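Local coordinates for protein putative trimethylamine methyltransferase (Rhizobium meliloti, PDB 4YYC) that probably transfers methyl groups, as a member of the trimethylamine methyltransferase family, at residues E216-T221 / A260-R265; V222-I227 / E511-R516; L241-A246 / V271-I276; F275-A280 / G316-S321. All blocks are in the same frame, centred on the assembly; numbering follows the deposited sequence. Where two conformers were deposited one is given.

Interaction 1: residues E216-T221 / A260-R265; sequences ERAEDT and AKVYAR
A218 sits where V262 and Y263 converge, and its single methyl touches both. A218 CB lies 3.5 Å from Y263 CE2, approaching the ring obliquely, and 3.8 Å from V262 CG1. Segments 216-221 and 260-265 run roughly parallel, their axes 8.9 Å apart and 24° between them, a spacing that small residues such as alanine allow. Y263 has CG anti to its carbonyl carbon (chi1 -71°), and its ring extends across the other helix until OH stands 3.3 Å from T221 CB. T221 CG2 comes in near the ring plane, at the edge.

The other flank is looser. E219 is exposed, and its CG merely lies across V262 CG2 at 4.0 Å, the two side chains crossing at about a right angle.

On the buried flank T221 OG1 donates to R217 O one turn back (3.0 Å), an oxygen that T221 N reaches from the opposite face of its carbonyl plane. S211 satisfies both hydroxyls further: its O pairs with Y263 OH and its N with T221 OG1. A phenylalanine in place of Y263 would probably leave the carbonyl of S211 without this hydroxyl partner and T221 CB without its close neighbour. The chemistry therefore implies an apolar helix-helix joint whose buried hydroxyls are tied down by backbone atoms.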
loop_
_atom_site.group_PDB
_atom_site.type_symbol
_atom_site.label_atom_id
_atom_site.label_comp_id
_atom_site.label_asym_id
_atom_site.label_seq_id
_atom_site.Cartn_x
_atom_site.Cartn_y
_atom_site.Cartn_z
ATOM N N GLU A 216 30.675 -4.047 -25.800
ATOM C CA GLU A 216 30.840 -3.051 -26.846
ATOM C C GLU A 216 29.676 -2.043 -26.901
ATOM O O GLU A 216 29.855 -0.896 -27.320
ATOM C CB GLU A 216 31.080 -3.727 -28.213
ATOM C CG GLU A 216 29.952 -4.627 -28.684
ATOM C CD GLU A 216 30.094 -6.129 -28.325
ATOM O OE1 GLU A 216 30.781 -6.520 -27.312
ATOM O OE2 GLU A 216 29.493 -6.939 -29.127
ATOM N N ARG A 217 28.502 -2.492 -26.465
ATOM C CA ARG A 217 27.315 -1.629 -26.397
ATOM C C ARG A 217 27.382 -0.678 -25.234
ATOM O O ARG A 217 26.953 0.478 -25.346
ATOM C CB ARG A 217 26.030 -2.460 -26.385
ATOM C CG ARG A 217 25.928 -3.344 -27.602
ATOM C CD ARG A 217 24.792 -4.302 -27.598
ATOM N NE ARG A 217 24.988 -5.277 -28.655
ATOM C CZ ARG A 217 24.442 -6.490 -28.696
ATOM N NH1 ARG A 217 23.577 -6.924 -27.782
ATOM N NH2 ARG A 217 24.757 -7.268 -29.716
ATOM N N ALA A 218 27.975 -1.133 -24.132
ATOM C CA ALA A 218 28.291 -0.231 -23.038
ATOM C C ALA A 218 29.327 0.783 -23.499
ATOM O O ALA A 218 29.219 1.968 -23.169
ATOM C CB ALA A 218 28.742 -1.023 -21.816
ATOM N N GLU A 219 30.348 0.353 -24.256
ATOM C CA GLU A 219 31.325 1.301 -24.785
ATOM C C GLU A 219 30.651 2.326 -25.693
ATOM O O GLU A 219 30.926 3.534 -25.610
ATOM C CB GLU A 219 32.455 0.548 -25.505
ATOM C CG GLU A 219 33.340 -0.204 -24.524
ATOM C CD GLU A 219 34.307 -1.155 -25.188
ATOM O OE1 GLU A 219 34.162 -1.417 -26.392
ATOM O OE2 GLU A 219 35.243 -1.610 -24.492
ATOM N N ASP A 220 29.739 1.853 -26.536
ATOM C CA ASP A 220 28.989 2.781 -27.392
ATOM C C ASP A 220 28.166 3.793 -26.575
ATOM O O ASP A 220 28.084 4.970 -26.944
ATOM C CB ASP A 220 28.044 2.053 -28.343
ATOM C CG ASP A 220 28.758 1.301 -29.465
ATOM O OD1 ASP A 220 29.949 1.545 -29.784
ATOM O OD2 ASP A 220 28.105 0.437 -30.110
ATOM N N THR A 221 27.551 3.344 -25.476
ATOM C CA THR A 221 26.792 4.239 -24.631
ATOM C C THR A 221 27.686 5.333 -24.074
ATOM O O THR A 221 27.331 6.503 -24.096
ATOM C CB THR A 221 26.126 3.476 -23.471
ATOM O OG1 THR A 221 25.235 2.459 -23.987
ATOM C CG2 THR A 221 25.348 4.399 -22.536
ATOM N N ALA A 260 29.728 -4.130 -16.444
ATOM C CA ALA A 260 30.156 -3.520 -15.185
ATOM C C ALA A 260 31.553 -2.956 -15.303
ATOM O O ALA A 260 31.818 -1.832 -14.851
ATOM C CB ALA A 260 30.081 -4.523 -14.038
ATOM N N LYS A 261 32.450 -3.716 -15.955
ATOM C CA LYS A 261 33.832 -3.238 -16.117
ATOM C C LYS A 261 33.891 -1.931 -16.955
ATOM O O LYS A 261 34.630 -0.978 -16.597
ATOM C CB LYS A 261 34.740 -4.324 -16.713
ATOM C CG LYS A 261 34.927 -5.487 -15.768
ATOM C CD LYS A 261 35.906 -6.559 -16.209
ATOM C CE LYS A 261 35.525 -7.266 -17.466
ATOM N NZ LYS A 261 36.552 -8.317 -17.766
ATOM N N VAL A 262 33.103 -1.860 -18.024
ATOM C CA VAL A 262 33.103 -0.641 -18.823
ATOM C C VAL A 262 32.603 0.547 -18.022
ATOM O O VAL A 262 33.245 1.576 -17.944
ATOM C CB VAL A 262 32.239 -0.801 -20.096
ATOM C CG1 VAL A 262 32.059 0.526 -20.840
ATOM C CG2 VAL A 262 32.780 -1.909 -20.995
ATOM N N TYR A 263 31.411 0.414 -17.444
ATOM C CA TYR A 263 30.839 1.524 -16.731
ATOM C C TYR A 263 31.641 1.966 -15.519
ATOM O O TYR A 263 31.870 3.182 -15.345
ATOM C CB TYR A 263 29.392 1.211 -16.367
ATOM C CG TYR A 263 28.497 1.212 -17.608
ATOM C CD1 TYR A 263 28.445 2.330 -18.420
ATOM C CD2 TYR A 263 27.725 0.112 -17.969
ATOM C CE1 TYR A 263 27.623 2.381 -19.532
ATOM C CE2 TYR A 263 26.921 0.167 -19.102
ATOM C CZ TYR A 263 26.878 1.301 -19.854
ATOM O OH TYR A 263 26.065 1.327 -20.959
ATOM N N ALA A 264 32.148 1.008 -14.732
ATOM C CA ALA A 264 32.984 1.381 -13.586
ATOM C C ALA A 264 34.266 2.090 -14.011
ATOM O O ALA A 264 34.713 2.970 -13.305
ATOM C CB ALA A 264 33.267 0.179 -12.704
ATOM N N ARG A 265 34.846 1.766 -15.161
ATOM C CA ARG A 265 36.021 2.490 -15.603
ATOM C C ARG A 265 35.755 3.907 -16.052
ATOM O O ARG A 265 36.685 4.718 -16.076
ATOM C CB ARG A 265 36.701 1.733 -16.729
ATOM C CG ARG A 265 37.490 0.539 -16.254
ATOM C CD ARG A 265 38.524 0.150 -17.289
ATOM N NE ARG A 265 39.353 -0.938 -16.795
ATOM C CZ ARG A 265 39.155 -2.234 -17.041
ATOM N NH1 ARG A 265 38.146 -2.666 -17.776
ATOM N NH2 ARG A 265 40.023 -3.114 -16.528
#

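Interaction 2: residues V222-I227 / E511-R516; sequences VAMAKI and EFIAKR
F512 lays its ring against A223, M224 and I227, three residues along one side of helix 215-229, and it has more surface buried by the contact than any other residue here. Its CG is anti to the backbone N (chi1 174°), which sets CG beside the carbonyl carbon; the ring beyond it lies against helix 215-229. A223 CB meets the far end of the ring, 3.7 Å from F512 CZ. I227 reaches the near end, where its CD1 lies 3.8 Å from F512 CB. All these approaches to the ring are oblique. Within its own helix, R516 lays CG over one ring face, offset toward the rim.

M224, present as selenomethionine, is the second main contributor. Its side chain crosses the phenylalanine at about a right angle, with CG 3.6 Å from F512 CE2. The selenium stands 5.3 Å from the F512 ring centroid, again obliquely, a Met-aromatic contact. A bend at chi3 (77°) then turns CE toward I513, where it packs 3.7 Å from I513 CD1.

I227, third by buried surface, also reaches A508 and L509 on the preceding turn of helix 503-518.

Segments 222-227 and 511-516 run antiparallel, at 156°, their axes 11.1 Å apart, a wide spacing filled by these bulky side chains. Helix 192-202 packs against both: V197 touches M224, while L194 meets F512 and I513. Nearby, R516 forms a salt bridge with D220 one turn earlier on helix 215-229.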
loop_
_atom_site.group_PDB
_atom_site.type_symbol
_atom_site.label_atom_id
_atom_site.label_comp_id
_atom_site.label_asym_id
_atom_site.label_seq_id
_atom_site.Cartn_x
_atom_site.Cartn_y
_atom_site.Cartn_z
ATOM N N VAL A 222 28.859 4.946 -23.588
ATOM C CA VAL A 222 29.822 5.921 -23.057
ATOM C C VAL A 222 30.223 6.897 -24.159
ATOM O O VAL A 222 30.322 8.093 -23.920
ATOM C CB VAL A 222 31.035 5.218 -22.388
ATOM C CG1 VAL A 222 32.123 6.226 -22.017
ATOM C CG2 VAL A 222 30.586 4.450 -21.162
ATOM N N ALA A 223 30.476 6.418 -25.355
ATOM C CA ALA A 223 30.879 7.291 -26.447
ATOM C C ALA A 223 29.781 8.310 -26.795
ATOM O O ALA A 223 30.078 9.493 -27.028
ATOM C CB ALA A 223 31.285 6.453 -27.678
HETATM N N MSE A 224 28.531 7.858 -26.814
HETATM C CA MSE A 224 27.413 8.737 -27.051
HETATM C C MSE A 224 27.299 9.745 -25.945
HETATM O O MSE A 224 27.033 10.893 -26.207
HETATM C CB MSE A 224 26.155 7.908 -27.194
HETATM C CG MSE A 224 26.205 7.244 -28.562
HETATM SE SE MSE A 224 24.674 6.060 -28.882
HETATM C CE MSE A 224 23.451 7.512 -29.233
ATOM N N ALA A 225 27.436 9.311 -24.693
ATOM C CA ALA A 225 27.364 10.207 -23.558
ATOM C C ALA A 225 28.426 11.286 -23.652
ATOM O O ALA A 225 28.159 12.470 -23.302
ATOM C CB ALA A 225 27.531 9.442 -22.254
ATOM N N LYS A 226 29.629 10.918 -24.111
ATOM C CA LYS A 226 30.710 11.911 -24.254
ATOM C C LYS A 226 30.425 12.920 -25.337
ATOM O O LYS A 226 30.765 14.089 -25.171
ATOM C CB LYS A 226 32.057 11.250 -24.474
ATOM C CG LYS A 226 32.552 10.509 -23.265
ATOM C CD LYS A 226 33.957 9.924 -23.413
ATOM C CE LYS A 226 34.388 9.343 -22.085
ATOM N NZ LYS A 226 35.804 8.994 -22.071
ATOM N N ILE A 227 29.808 12.501 -26.442
ATOM C CA ILE A 227 29.329 13.442 -27.460
ATOM C C ILE A 227 28.329 14.452 -26.854
ATOM O O ILE A 227 28.380 15.645 -27.149
ATOM C CB ILE A 227 28.696 12.695 -28.660
ATOM C CG1 ILE A 227 29.795 11.983 -29.452
ATOM C CG2 ILE A 227 27.942 13.657 -29.576
ATOM C CD1 ILE A 227 29.381 10.820 -30.323
ATOM N N GLU A 511 25.941 10.950 -36.673
ATOM C CA GLU A 511 27.154 10.522 -37.420
ATOM C C GLU A 511 27.799 9.320 -36.766
ATOM O O GLU A 511 28.179 8.379 -37.463
ATOM C CB GLU A 511 28.174 11.648 -37.569
ATOM C CG GLU A 511 27.815 12.585 -38.700
ATOM C CD GLU A 511 28.798 13.722 -38.889
ATOM O OE1 GLU A 511 28.303 14.844 -39.204
ATOM O OE2 GLU A 511 30.045 13.488 -38.782
ATOM N N PHE A 512 27.857 9.334 -35.432
ATOM C CA PHE A 512 28.408 8.210 -34.656
ATOM C C PHE A 512 27.607 6.942 -34.874
ATOM O O PHE A 512 28.158 5.857 -35.117
ATOM C CB PHE A 512 28.458 8.541 -33.182
ATOM C CG PHE A 512 28.876 7.372 -32.308
ATOM C CD1 PHE A 512 30.230 7.073 -32.112
ATOM C CD2 PHE A 512 27.919 6.550 -31.712
ATOM C CE1 PHE A 512 30.617 5.973 -31.344
ATOM C CE2 PHE A 512 28.309 5.454 -30.943
ATOM C CZ PHE A 512 29.653 5.174 -30.756
ATOM N N ILE A 513 26.297 7.088 -34.759
ATOM C CA ILE A 513 25.399 5.957 -34.915
ATOM C C ILE A 513 25.558 5.367 -36.310
ATOM O O ILE A 513 25.646 4.153 -36.431
ATOM C CB ILE A 513 23.941 6.353 -34.605
ATOM C CG1 ILE A 513 23.840 6.678 -33.108
ATOM C CG2 ILE A 513 22.977 5.237 -35.004
ATOM C CD1 ILE A 513 22.529 7.341 -32.778
ATOM N N ALA A 514 25.511 6.215 -37.332
ATOM C CA ALA A 514 25.606 5.735 -38.708
ATOM C C ALA A 514 26.911 4.993 -38.948
ATOM O O ALA A 514 26.937 3.963 -39.630
ATOM C CB ALA A 514 25.434 6.884 -39.705
ATOM N N LYS A 515 28.006 5.535 -38.433
ATOM C CA LYS A 515 29.294 4.904 -38.579
ATOM C C LYS A 515 29.299 3.527 -37.917
ATOM O O LYS A 515 29.742 2.550 -38.509
ATOM C CB LYS A 515 30.359 5.836 -38.015
ATOM C CG LYS A 515 31.764 5.272 -37.946
ATOM C CD LYS A 515 32.734 6.379 -37.561
ATOM N N ARG A 516 28.767 3.439 -36.700
ATOM C CA ARG A 516 28.713 2.171 -36.015
ATOM C C ARG A 516 27.837 1.179 -36.755
ATOM O O ARG A 516 28.215 0.043 -36.917
ATOM C CB ARG A 516 28.223 2.349 -34.563
ATOM C CG ARG A 516 29.217 3.081 -33.681
ATOM C CD ARG A 516 30.514 2.294 -33.386
ATOM N NE ARG A 516 30.171 1.150 -32.616
ATOM C CZ ARG A 516 30.241 -0.127 -32.964
ATOM N NH1 ARG A 516 30.855 -0.545 -34.074
ATOM N NH2 ARG A 516 29.760 -1.014 -32.123
#

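Interaction 3: residues L241-A246 / V271-I276; sequences LNLINA and VVSPFI
S273 O is gripped by two donors from the neighbouring strand, A246 N at 3.1 Å and N245 ND2 at 3.2 Å, which reach it from opposite faces of its carbonyl plane. The side-chain amide is well aimed: S273 O lies close to the amide plane of N245, and the N-H...O angle is 160°. N245 has CG anti to its carbonyl carbon (chi1 -69°), beside the backbone N, and ND2 ends 3.6 Å from S273 CB.

V271 O also has two donors. I244 N bonds it from across the contact, above its carbonyl plane, and S273 OG donates to it at 3.1 Å from the opposite face. The remaining backbone bonds are V271 N to N242 O (2.8 Å) and S273 N to I244 O, so the parallel strands pair L243 with V271, I244 with V272 and N245 with S273.

On the face carrying L243, V271 and S273, L243 CD1 packs 3.6 Å from S273 OG. Further back, L241 CB touches V271 CG2 at 4.0 Å. I244 points to the opposite face, where A259 and A260 of helix 254-265 cover it.

N245 ND2 also bonds OE2 of an unidentified ligand, probably taken up from the crystallisation liquor. Parallel strands 240-245 and 269-277 with helix 254-265 between them form a beta-alpha-beta unit, consistent with the TIM barrel of this methyltransferase family. A pocket at the C-terminal ends of such strands is where TIM barrels generally place their active sites.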
loop_
_atom_site.group_PDB
_atom_site.type_symbol
_atom_site.label_atom_id
_atom_site.label_comp_id
_atom_site.label_asym_id
_atom_site.label_seq_id
_atom_site.Cartn_x
_atom_site.Cartn_y
_atom_site.Cartn_z
ATOM N N LEU A 241 22.824 5.272 -15.045
ATOM C CA LEU A 241 22.733 4.085 -14.187
ATOM C C LEU A 241 22.537 2.891 -15.095
ATOM O O LEU A 241 21.819 2.980 -16.094
ATOM C CB LEU A 241 21.545 4.170 -13.198
ATOM C CG LEU A 241 21.945 4.705 -11.828
ATOM C CD1 LEU A 241 22.505 6.121 -11.892
ATOM C CD2 LEU A 241 20.753 4.708 -10.875
ATOM N N ASN A 242 23.144 1.760 -14.738
ATOM C CA ASN A 242 23.250 0.619 -15.631
ATOM C C ASN A 242 22.940 -0.642 -14.896
ATOM O O ASN A 242 23.501 -0.876 -13.837
ATOM C CB ASN A 242 24.630 0.619 -16.273
ATOM C CG ASN A 242 24.901 1.918 -16.980
ATOM O OD1 ASN A 242 24.289 2.157 -18.011
ATOM N ND2 ASN A 242 25.696 2.801 -16.385
ATOM N N LEU A 243 22.003 -1.435 -15.391
ATOM C CA LEU A 243 21.526 -2.591 -14.661
ATOM C C LEU A 243 22.474 -3.765 -14.786
ATOM O O LEU A 243 22.644 -4.302 -15.865
ATOM C CB LEU A 243 20.130 -2.963 -15.141
ATOM C CG LEU A 243 19.438 -4.094 -14.405
ATOM C CD1 LEU A 243 19.234 -3.789 -12.951
ATOM C CD2 LEU A 243 18.070 -4.277 -15.075
ATOM N N ILE A 244 23.056 -4.178 -13.665
ATOM C CA ILE A 244 24.025 -5.279 -13.612
ATOM C C ILE A 244 23.386 -6.399 -12.780
ATOM O O ILE A 244 23.468 -6.392 -11.535
ATOM C CB ILE A 244 25.390 -4.830 -13.021
ATOM C CG1 ILE A 244 25.947 -3.609 -13.792
ATOM C CG2 ILE A 244 26.355 -6.029 -12.982
ATOM C CD1 ILE A 244 26.254 -3.864 -15.260
ATOM N N ASN A 245 22.682 -7.314 -13.428
ATOM C CA ASN A 245 22.071 -8.398 -12.709
ATOM C C ASN A 245 23.062 -9.485 -12.311
ATOM O O ASN A 245 24.031 -9.745 -13.030
ATOM C CB ASN A 245 20.959 -9.030 -13.515
ATOM C CG ASN A 245 19.759 -8.114 -13.684
ATOM O OD1 ASN A 245 19.473 -7.670 -14.800
ATOM N ND2 ASN A 245 19.035 -7.851 -12.606
ATOM N N ALA A 246 22.834 -10.097 -11.156
ATOM C CA ALA A 246 23.386 -11.394 -10.842
ATOM C C ALA A 246 22.478 -12.430 -11.460
ATOM O O ALA A 246 21.243 -12.241 -11.529
ATOM C CB ALA A 246 23.472 -11.639 -9.353
ATOM N N VAL A 271 23.947 -0.760 -11.077
ATOM C CA VAL A 271 22.878 -1.150 -10.162
ATOM C C VAL A 271 22.983 -2.652 -10.002
ATOM O O VAL A 271 22.468 -3.408 -10.837
ATOM C CB VAL A 271 21.469 -0.739 -10.692
ATOM C CG1 VAL A 271 20.406 -1.023 -9.619
ATOM C CG2 VAL A 271 21.457 0.703 -11.177
ATOM N N VAL A 272 23.672 -3.108 -8.953
ATOM C CA VAL A 272 23.971 -4.543 -8.791
ATOM C C VAL A 272 22.766 -5.249 -8.196
ATOM O O VAL A 272 22.425 -5.044 -7.022
ATOM C CB VAL A 272 25.247 -4.765 -7.914
ATOM C CG1 VAL A 272 25.456 -6.263 -7.679
ATOM C CG2 VAL A 272 26.437 -4.172 -8.604
ATOM N N SER A 273 22.137 -6.112 -8.978
ATOM C CA SER A 273 20.787 -6.550 -8.673
ATOM C C SER A 273 20.625 -8.065 -8.782
ATOM O O SER A 273 20.480 -8.621 -9.878
ATOM C CB SER A 273 19.771 -5.870 -9.637
ATOM O OG SER A 273 19.834 -4.447 -9.507
ATOM N N PRO A 274 20.611 -8.763 -7.645
ATOM C CA PRO A 274 20.082 -10.111 -7.616
ATOM C C PRO A 274 18.732 -10.161 -8.330
ATOM O O PRO A 274 17.942 -9.212 -8.224
ATOM C CB PRO A 274 19.949 -10.376 -6.110
ATOM C CG PRO A 274 21.077 -9.584 -5.526
ATOM C CD PRO A 274 21.127 -8.330 -6.325
ATOM N N PHE A 275 18.478 -11.235 -9.051
ATOM C CA PHE A 275 17.212 -11.428 -9.745
ATOM C C PHE A 275 16.584 -12.697 -9.203
ATOM O O PHE A 275 16.980 -13.808 -9.586
ATOM C CB PHE A 275 17.450 -11.536 -11.245
ATOM C CG PHE A 275 16.179 -11.585 -12.047
ATOM C CD1 PHE A 275 15.545 -10.405 -12.412
ATOM C CD2 PHE A 275 15.597 -12.790 -12.366
ATOM C CE1 PHE A 275 14.347 -10.427 -13.117
ATOM C CE2 PHE A 275 14.394 -12.835 -13.092
ATOM C CZ PHE A 275 13.783 -11.653 -13.457
ATOM N N ILE A 276 15.635 -12.523 -8.296
ATOM C CA ILE A 276 15.195 -13.606 -7.458
ATOM C C ILE A 276 13.690 -13.803 -7.439
ATOM O O ILE A 276 12.930 -12.844 -7.299
ATOM C CB ILE A 276 15.724 -13.411 -6.056
ATOM C CG1 ILE A 276 17.221 -13.789 -6.069
ATOM C CG2 ILE A 276 15.006 -14.212 -4.991
ATOM C CD1 ILE A 276 17.886 -13.308 -4.829
#

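Interaction 4: residues F275-A280 / G316-S321; sequences FILSGA and GTFAAS
The side chains of F275 and F318 lie side by side and point the same way, their rings forming an offset stack in which the planes differ by 9° and the rings barely overlap. The centroids are 4.7 Å apart, and F275 CE1 hangs over the rim of the F318 ring, 3.6 Å from F318 CD2. F318 has its CG anti to the backbone N (chi1 175°), as does F275, which sends both CG atoms off their backbones in the same manner. An alanine in place of F318 would probably leave the F275 ring without its stacking partner and freer to turn, and would open a gap beside L277.

Backbone hydrogen bonds run beside the rings. I276 N bonds F318 O (2.9 Å), A320 N bonds I276 O, and S278 N bonds A320 O (2.8 Å). These are parallel strands of one beta-alpha-beta unit, strand 269-277 leading through helix 286-307 to strand 313-322. I293 of that helix packs on I276 and T317, on the sheet face away from the rings.

Apolar packing continues on the ring side. L277 CD2 presses tightly on A320 CB at 3.5 Å and touches the edge of the F318 ring more loosely, 4.4 Å from CE2.

Water contributes one further polar link, donating to A320 O at 2.9 Å; its reach to S278 OG rests on one of two serine conformers and is less certain. S321 OG bonds T330.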
loop_
_atom_site.group_PDB
_atom_site.type_symbol
_atom_site.label_atom_id
_atom_site.label_comp_id
_atom_site.label_asym_id
_atom_site.label_seq_id
_atom_site.Cartn_x
_atom_site.Cartn_y
_atom_site.Cartn_z
ATOM N N PHE A 275 18.478 -11.235 -9.051
ATOM C CA PHE A 275 17.212 -11.428 -9.745
ATOM C C PHE A 275 16.584 -12.697 -9.203
ATOM O O PHE A 275 16.980 -13.808 -9.586
ATOM C CB PHE A 275 17.450 -11.536 -11.245
ATOM C CG PHE A 275 16.179 -11.585 -12.047
ATOM C CD1 PHE A 275 15.545 -10.405 -12.412
ATOM C CD2 PHE A 275 15.597 -12.790 -12.366
ATOM C CE1 PHE A 275 14.347 -10.427 -13.117
ATOM C CE2 PHE A 275 14.394 -12.835 -13.092
ATOM C CZ PHE A 275 13.783 -11.653 -13.457
ATOM N N ILE A 276 15.635 -12.523 -8.296
ATOM C CA ILE A 276 15.195 -13.606 -7.458
ATOM C C ILE A 276 13.690 -13.803 -7.439
ATOM O O ILE A 276 12.930 -12.844 -7.299
ATOM C CB ILE A 276 15.724 -13.411 -6.056
ATOM C CG1 ILE A 276 17.221 -13.789 -6.069
ATOM C CG2 ILE A 276 15.006 -14.212 -4.991
ATOM C CD1 ILE A 276 17.886 -13.308 -4.829
ATOM N N LEU A 277 13.292 -15.057 -7.656
ATOM C CA LEU A 277 11.993 -15.546 -7.263
ATOM C C LEU A 277 12.240 -16.474 -6.075
ATOM O O LEU A 277 12.872 -17.539 -6.223
ATOM C CB LEU A 277 11.347 -16.312 -8.404
ATOM C CG LEU A 277 11.121 -15.475 -9.676
ATOM C CD1 LEU A 277 10.500 -16.385 -10.723
ATOM C CD2 LEU A 277 10.220 -14.289 -9.363
ATOM N N SER A 278 11.738 -16.106 -4.908
ATOM C CA SER A 278 12.008 -16.876 -3.694
ATOM C C SER A 278 11.397 -18.256 -3.829
ATOM O O SER A 278 10.257 -18.387 -4.283
ATOM C CB SER A 278 11.464 -16.181 -2.461
ATOM O OG SER A 278 12.226 -15.043 -2.147
ATOM N N GLY A 279 12.156 -19.289 -3.445
ATOM C CA GLY A 279 11.753 -20.670 -3.711
ATOM C C GLY A 279 12.352 -21.264 -4.972
ATOM O O GLY A 279 12.368 -22.487 -5.157
ATOM N N ALA A 280 12.811 -20.426 -5.886
ATOM C CA ALA A 280 13.403 -20.914 -7.129
ATOM C C ALA A 280 14.856 -20.478 -7.213
ATOM O O ALA A 280 15.751 -21.339 -7.256
ATOM C CB ALA A 280 12.602 -20.430 -8.321
ATOM N N GLY A 316 21.005 -3.313 -5.372
ATOM C CA GLY A 316 19.721 -3.576 -6.042
ATOM C C GLY A 316 19.123 -4.854 -5.547
ATOM O O GLY A 316 19.800 -5.673 -4.926
ATOM N N THR A 317 17.835 -5.023 -5.753
ATOM C CA THR A 317 17.166 -6.269 -5.477
ATOM C C THR A 317 15.950 -6.301 -6.452
ATOM O O THR A 317 15.138 -5.392 -6.411
ATOM C CB THR A 317 16.689 -6.313 -4.004
ATOM O OG1 THR A 317 17.811 -6.507 -3.118
ATOM C CG2 THR A 317 15.723 -7.428 -3.749
ATOM N N PHE A 318 15.801 -7.386 -7.210
ATOM C CA PHE A 318 14.517 -7.739 -7.791
ATOM C C PHE A 318 14.096 -8.989 -7.040
ATOM O O PHE A 318 14.817 -10.010 -7.104
ATOM C CB PHE A 318 14.592 -8.020 -9.275
ATOM C CG PHE A 318 13.304 -8.491 -9.827
ATOM C CD1 PHE A 318 12.371 -7.595 -10.261
ATOM C CD2 PHE A 318 12.998 -9.855 -9.846
ATOM C CE1 PHE A 318 11.137 -8.036 -10.733
ATOM C CE2 PHE A 318 11.774 -10.293 -10.340
ATOM C CZ PHE A 318 10.852 -9.374 -10.767
ATOM N N ALA A 319 12.977 -8.911 -6.342
ATOM C CA ALA A 319 12.531 -10.027 -5.539
ATOM C C ALA A 319 11.034 -10.217 -5.596
ATOM O O ALA A 319 10.249 -9.299 -5.353
ATOM C CB ALA A 319 13.062 -9.901 -4.114
ATOM N N ALA A 320 10.655 -11.378 -6.058
ATOM C CA ALA A 320 9.266 -11.774 -6.112
ATOM C C ALA A 320 9.144 -13.179 -5.558
ATOM O O ALA A 320 10.156 -13.773 -5.097
ATOM C CB ALA A 320 8.787 -11.665 -7.544
ATOM N N SER A 321 7.934 -13.706 -5.509
ATOM C CA SER A 321 7.711 -15.067 -5.024
ATOM C C SER A 321 7.331 -15.977 -6.178
ATOM O O SER A 321 7.293 -15.544 -7.349
ATOM C CB SER A 321 6.661 -15.069 -3.894
ATOM O OG SER A 321 5.603 -14.188 -4.189
HETATM O O HOH W 1 11.069 -12.530 -2.588
#

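Overall arrangement
From the N terminus, helix 215-229 comes first and serves interactions 1 and 2, on successive turns. Interaction 1 closes a loop at helix 254-265. Interaction 2 closes only near the C terminus, at helix 503-518, and the two cross along the chain. Interaction 3 starts at strand 240-245, crosses interaction 1, and closes at strand 269-277 just after helix 254-265; it is nested within interaction 2. Interaction 4, nested there too, takes over on the same strand, sharing F275 and I276, and closes at strand 313-322. Interactions 3 and 4 thus join three adjacent parallel strands, while 1 and 2 bind the outer helices, Y263 touching N242 between the layers.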